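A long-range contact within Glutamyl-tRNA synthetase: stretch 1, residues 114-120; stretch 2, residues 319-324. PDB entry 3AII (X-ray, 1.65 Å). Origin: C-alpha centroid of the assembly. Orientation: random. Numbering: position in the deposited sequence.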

# COMPACT_ATOMS: atom_id res chain seq x y z
N ALA A 114 1.67 -2.55 -4.31
CA ALA A 114 2.08 -1.52 -5.25
C ALA A 114 3.26 -1.96 -6.10
O ALA A 114 3.31 -1.67 -7.30
CB ALA A 114 2.39 -0.20 -4.51
N ARG A 115 4.22 -2.67 -5.50
CA ARG A 115 5.37 -3.17 -6.24
C ARG A 115 4.99 -4.09 -7.42
O ARG A 115 5.44 -3.87 -8.54
CB ARG A 115 6.33 -3.89 -5.30
CG ARG A 115 7.64 -4.22 -5.95
CD ARG A 115 8.64 -4.79 -4.96
NE ARG A 115 9.86 -5.19 -5.64
CZ ARG A 115 10.76 -6.03 -5.14
NH1 ARG A 115 10.56 -6.57 -3.95
NH2 ARG A 115 11.85 -6.34 -5.84
N ALA A 116 4.17 -5.11 -7.17
CA ALA A 116 3.73 -6.00 -8.24
C ALA A 116 2.96 -5.24 -9.31
O ALA A 116 3.12 -5.47 -10.51
CB ALA A 116 2.86 -7.13 -7.69
N ALA A 117 2.11 -4.32 -8.87
CA ALA A 117 1.29 -3.56 -9.81
C ALA A 117 2.15 -2.68 -10.70
O ALA A 117 2.00 -2.66 -11.92
CB ALA A 117 0.28 -2.71 -9.05
N ILE A 118 3.07 -1.96 -10.08
CA ILE A 118 3.96 -1.06 -10.82
C ILE A 118 4.86 -1.83 -11.79
O ILE A 118 4.97 -1.46 -12.95
CB ILE A 118 4.79 -0.21 -9.85
CG1 ILE A 118 3.90 0.81 -9.14
CG2 ILE A 118 5.92 0.51 -10.61
CD1 ILE A 118 4.43 1.29 -7.84
N LEU A 119 5.49 -2.90 -11.32
CA LEU A 119 6.41 -3.63 -12.17
C LEU A 119 5.69 -4.22 -13.38
O LEU A 119 6.16 -4.12 -14.51
CB LEU A 119 7.15 -4.72 -11.38
CG LEU A 119 8.11 -4.16 -10.33
CD1 LEU A 119 8.68 -5.27 -9.46
CD2 LEU A 119 9.22 -3.37 -11.02
N ASN A 120 4.54 -4.83 -13.14
CA ASN A 120 3.80 -5.42 -14.24
C ASN A 120 3.30 -4.38 -15.21
O ASN A 120 3.32 -4.58 -16.43
CB ASN A 120 2.66 -6.28 -13.71
CG ASN A 120 3.13 -7.63 -13.25
OD1 ASN A 120 3.39 -8.51 -14.07
ND2 ASN A 120 3.28 -7.80 -11.95
N HIS A 319 10.66 -14.31 -10.66
CA HIS A 319 10.44 -14.10 -9.23
C HIS A 319 11.47 -13.12 -8.68
O HIS A 319 12.67 -13.26 -8.94
CB HIS A 319 10.54 -15.42 -8.48
CG HIS A 319 9.34 -16.30 -8.63
ND1 HIS A 319 8.95 -16.84 -9.84
CD2 HIS A 319 8.45 -16.76 -7.71
CE1 HIS A 319 7.87 -17.58 -9.67
NE2 HIS A 319 7.54 -17.54 -8.39
N TYR A 320 11.01 -12.13 -7.93
CA TYR A 320 11.92 -11.14 -7.37
C TYR A 320 11.92 -11.17 -5.84
O TYR A 320 10.97 -11.66 -5.21
CB TYR A 320 11.61 -9.74 -7.89
CG TYR A 320 10.18 -9.30 -7.71
CD1 TYR A 320 9.30 -9.26 -8.79
CD2 TYR A 320 9.70 -8.92 -6.46
CE1 TYR A 320 7.99 -8.84 -8.63
CE2 TYR A 320 8.39 -8.51 -6.29
CZ TYR A 320 7.54 -8.48 -7.38
OH TYR A 320 6.24 -8.07 -7.21
N GLY A 321 12.98 -10.63 -5.25
CA GLY A 321 13.17 -10.72 -3.81
C GLY A 321 12.14 -9.98 -2.98
O GLY A 321 11.42 -9.12 -3.49
N ARG A 322 12.08 -10.32 -1.70
CA ARG A 322 11.16 -9.68 -0.79
C ARG A 322 11.58 -8.25 -0.48
O ARG A 322 12.76 -7.89 -0.60
CB ARG A 322 11.03 -10.48 0.51
CG ARG A 322 10.46 -11.87 0.32
CD ARG A 322 10.19 -12.55 1.65
NE ARG A 322 9.50 -13.82 1.47
CZ ARG A 322 9.04 -14.57 2.47
NH1 ARG A 322 9.20 -14.17 3.73
NH2 ARG A 322 8.43 -15.72 2.21
N LEU A 323 10.62 -7.43 -0.09
CA LEU A 323 10.88 -6.07 0.32
C LEU A 323 10.38 -5.90 1.75
O LEU A 323 9.21 -6.14 2.03
CB LEU A 323 10.16 -5.09 -0.61
CG LEU A 323 10.73 -3.68 -0.65
CD1 LEU A 323 12.12 -3.71 -1.25
CD2 LEU A 323 9.82 -2.75 -1.44
N LYS A 324 11.27 -5.50 2.65
CA LYS A 324 10.91 -5.38 4.06
C LYS A 324 11.53 -4.15 4.70
O LYS A 324 12.66 -3.78 4.39
CB LYS A 324 11.33 -6.65 4.82
CG LYS A 324 10.69 -7.92 4.29
CD LYS A 324 11.22 -9.16 4.99
CE LYS A 324 10.52 -10.42 4.50
NZ LYS A 324 11.01 -11.64 5.19

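An irregular segment, residues 319-324, lies against one side of residues 114-120 of a longer helix, burying 282 Å² in all, both sides summed; R115 (102 Å²) and Y320 (90 Å²) contribute most of it, with L323 next at 36 Å². The backbones stay well apart (CA of R115 to CA of L323, 9.0 Å), so side chains must span the gap. H319 begins the segment out of reach of the helix. Y320 follows with its CA-to-CB bond directed toward the helix and chi1 in the p well; its side chain meets three helix residues. L119, its CA-to-CB bond also directed toward the loop, sets CD1 over one face of the ring, 4.1 Å from the Y320 ring centroid and 3.7 Å from Y320 CE1, a CH-pi contact that pairs an apolar methyl with an aromatic surface. The phenol end reaches A116, whose CA lies 3.4 Å and CB 3.5 Å from Y320 OH, a close packing contact against a small residue of the helix. Y320 CD2 also sits over one face of the R115 guanidinium, 3.3 Å from R115 CZ. G321 supplies the polar anchor through its main chain: R115 NH1 donates a hydrogen bond to G321 O, 2.7 Å long with an N-H...O angle of 135°. The carbonyl lies at the guanidinium edge, near its plane, where the N-H groups point, while Y320 CD2 lies over one face. Arginine suits this place because its long chain, with chi1 to chi3 all t, extends from the helix to the loop; its NH2 is hydrogen-bonded elsewhere in the structure. R322 turns its CA-to-CB bond away, and its exposed, poorly ordered side chain adds almost nothing. L323 directs its CA-to-CB bond toward the helix, its CB 3.7 Å from R115 NH1, and so also contacts the same guanidinium. K324, exposed and poorly ordered, lies beyond the contact.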